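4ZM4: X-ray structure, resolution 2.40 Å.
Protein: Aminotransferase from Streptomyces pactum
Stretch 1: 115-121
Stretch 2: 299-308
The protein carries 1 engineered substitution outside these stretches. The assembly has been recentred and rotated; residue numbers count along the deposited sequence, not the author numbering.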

# COMPACT_ATOMS: atom_id res chain seq x y z
N GLU B 115 4.44 19.97 9.05
CA GLU B 115 4.08 21.08 8.17
C GLU B 115 3.89 20.64 6.71
O GLU B 115 3.13 21.25 5.98
CB GLU B 115 5.14 22.17 8.25
CG GLU B 115 5.24 22.79 9.64
CD GLU B 115 6.36 23.83 9.79
OE1 GLU B 115 7.41 23.72 9.14
OE2 GLU B 115 6.16 24.77 10.57
N GLN B 116 4.61 19.62 6.28
CA GLN B 116 4.49 19.05 4.94
C GLN B 116 4.47 17.53 5.03
O GLN B 116 5.07 16.93 5.94
CB GLN B 116 5.68 19.44 4.08
CG GLN B 116 5.83 20.92 3.84
CD GLN B 116 7.03 21.25 2.95
OE1 GLN B 116 8.17 20.84 3.23
NE2 GLN B 116 6.80 22.04 1.91
N VAL B 117 3.81 16.89 4.07
CA VAL B 117 3.70 15.44 4.06
C VAL B 117 3.89 14.90 2.66
O VAL B 117 3.87 15.65 1.68
CB VAL B 117 2.31 14.95 4.57
CG1 VAL B 117 2.10 15.32 6.01
CG2 VAL B 117 1.17 15.53 3.73
N ARG B 118 4.08 13.58 2.58
CA ARG B 118 3.80 12.83 1.37
C ARG B 118 2.91 11.66 1.74
O ARG B 118 2.95 11.17 2.87
CB ARG B 118 5.06 12.36 0.70
CG ARG B 118 5.79 13.48 -0.04
CD ARG B 118 6.55 12.95 -1.23
NE ARG B 118 7.43 13.94 -1.83
CZ ARG B 118 8.14 13.72 -2.93
NH1 ARG B 118 8.08 12.55 -3.57
NH2 ARG B 118 8.91 14.69 -3.42
N PHE B 119 2.03 11.29 0.82
CA PHE B 119 1.08 10.22 1.04
C PHE B 119 1.56 8.90 0.45
O PHE B 119 2.39 8.88 -0.47
CB PHE B 119 -0.28 10.56 0.44
CG PHE B 119 -0.97 11.69 1.16
CD1 PHE B 119 -1.64 11.45 2.35
CD2 PHE B 119 -0.90 12.97 0.66
CE1 PHE B 119 -2.24 12.48 3.02
CE2 PHE B 119 -1.50 14.00 1.34
CZ PHE B 119 -2.16 13.76 2.52
N ALA B 120 1.01 7.82 1.01
CA ALA B 120 1.29 6.47 0.59
C ALA B 120 -0.00 5.69 0.74
O ALA B 120 -0.98 6.21 1.28
CB ALA B 120 2.39 5.86 1.47
N ASN B 121 0.04 4.41 0.37
CA ASN B 121 -1.14 3.54 0.50
C ASN B 121 -1.21 2.83 1.84
O ASN B 121 -2.26 2.34 2.21
CB ASN B 121 -1.14 2.50 -0.62
CG ASN B 121 -1.06 3.14 -1.97
OD1 ASN B 121 -1.98 3.84 -2.39
ND2 ASN B 121 0.06 2.92 -2.68
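Stretch 2 299-308: MLASNEAHHA

Stretch 2 approaches the strand Gln116–Ala120 first as the last turn of a helix and then as loop. The nearest CA pairs, Gln116 CA to Ala301 CA at 8.7 Å, Arg118 CA to His307 CA at 8.0 Å and Ala120 CA to Ala308 CA at 7.8 Å, advance together along both stretches, so the two run in the same general sense, though too far apart for backbone pairing.

Met299, in the helix, directs its CA-to-CB bond away from the strand, while Met299 O accepts backbone hydrogen bonds from Glu304 N (3.0 Å) and Ala305 N (2.9 Å), folding the chain back after the helix. Leu300 points toward stretch 1. Leu300 CD2 lies over one face of the Arg118 guanidinium, 3.6 Å from Arg118 CZ, and Leu300 O accepts a hydrogen bond from Arg118 NH2 at 2.8 Å, with an N-H...O angle of 142°. Ala301 makes a looser contact, Ala301 CB being 4.4 Å from Gln116 OE1.

Ser302 faces away. Asn303, the first residue to leave helical phi/psi, has positive phi (56/31); its CB starts sideways, but the side-chain end comes nearer, placing Asn303 OD1 3.0 Å from Arg118 NH2. The 167° angle makes this hydrogen bond nearly linear, and OD1 lies near the guanidinium plane, as a donor N-H requires. Glu304, Ala305 and His306 make no contact within 4.5 Å, so the chain bulges here before returning.

His307 restores the contact in an extended conformation (-155/157), with CB toward the strand and chi1 at t. His307 NE2 donates to Phe119 O at 2.9 Å; the 133° angle shows a bent bond, although the oxygen lies near the ring plane. The same His307 NE2 is 3.7 Å from Ala120 CB, also at the ring edge. Ala308 then turns its CB away. Arg118 and His307 contribute most of the 354 Å² buried.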

# COMPACT_ATOMS: atom_id res chain seq x y z
N MET B 299 14.60 17.37 1.56
CA MET B 299 15.03 16.60 0.40
C MET B 299 13.86 16.14 -0.46
O MET B 299 14.05 15.75 -1.62
CB MET B 299 15.92 15.45 0.80
CG MET B 299 17.19 15.91 1.51
SD MET B 299 18.46 14.63 1.57
CE MET B 299 19.13 14.69 -0.10
N LEU B 300 12.65 16.16 0.10
CA LEU B 300 11.47 15.82 -0.68
C LEU B 300 10.89 17.06 -1.32
O LEU B 300 10.21 16.96 -2.33
CB LEU B 300 10.43 15.10 0.18
CG LEU B 300 10.80 13.67 0.52
CD1 LEU B 300 9.79 13.06 1.48
CD2 LEU B 300 10.89 12.80 -0.73
N ALA B 301 11.10 18.22 -0.70
CA ALA B 301 10.63 19.50 -1.27
C ALA B 301 11.41 19.78 -2.53
O ALA B 301 10.88 20.32 -3.47
CB ALA B 301 10.79 20.65 -0.28
N SER B 302 12.68 19.37 -2.55
CA SER B 302 13.54 19.52 -3.71
C SER B 302 13.42 18.36 -4.70
O SER B 302 14.05 18.37 -5.75
CB SER B 302 14.99 19.64 -3.24
OG SER B 302 15.44 18.42 -2.67
N ASN B 303 12.62 17.34 -4.35
CA ASN B 303 12.46 16.11 -5.15
C ASN B 303 13.79 15.38 -5.45
O ASN B 303 13.94 14.71 -6.47
CB ASN B 303 11.69 16.40 -6.44
CG ASN B 303 10.85 15.23 -6.89
OD1 ASN B 303 10.24 14.53 -6.06
ND2 ASN B 303 10.82 14.98 -8.18
N GLU B 304 14.73 15.51 -4.52
CA GLU B 304 16.00 14.83 -4.60
C GLU B 304 15.85 13.44 -3.95
O GLU B 304 16.37 12.46 -4.47
CB GLU B 304 17.09 15.66 -3.89
CG GLU B 304 18.51 15.26 -4.24
CD GLU B 304 19.57 16.16 -3.61
OE1 GLU B 304 19.22 17.30 -3.17
OE2 GLU B 304 20.74 15.71 -3.53
N ALA B 305 15.17 13.37 -2.81
CA ALA B 305 14.87 12.09 -2.17
C ALA B 305 13.63 11.44 -2.81
O ALA B 305 12.95 12.05 -3.67
CB ALA B 305 14.65 12.26 -0.67
N HIS B 306 13.36 10.20 -2.42
CA HIS B 306 12.43 9.39 -3.17
C HIS B 306 11.21 8.98 -2.39
O HIS B 306 11.29 8.63 -1.22
CB HIS B 306 13.11 8.11 -3.66
CG HIS B 306 12.37 7.41 -4.74
ND1 HIS B 306 11.54 6.34 -4.49
CD2 HIS B 306 12.33 7.62 -6.07
CE1 HIS B 306 11.04 5.91 -5.64
NE2 HIS B 306 11.50 6.68 -6.61
N HIS B 307 10.09 9.01 -3.08
CA HIS B 307 8.93 8.25 -2.69
C HIS B 307 8.13 8.04 -3.95
O HIS B 307 8.25 8.81 -4.92
CB HIS B 307 8.12 8.99 -1.61
CG HIS B 307 6.91 8.23 -1.18
ND1 HIS B 307 6.98 6.92 -0.75
CD2 HIS B 307 5.60 8.57 -1.14
CE1 HIS B 307 5.77 6.50 -0.43
NE2 HIS B 307 4.92 7.47 -0.68
N ALA B 308 7.29 7.01 -3.96
CA ALA B 308 6.55 6.70 -5.18
C ALA B 308 5.28 5.93 -4.91
O ALA B 308 4.93 5.70 -3.75
CB ALA B 308 7.47 5.93 -6.15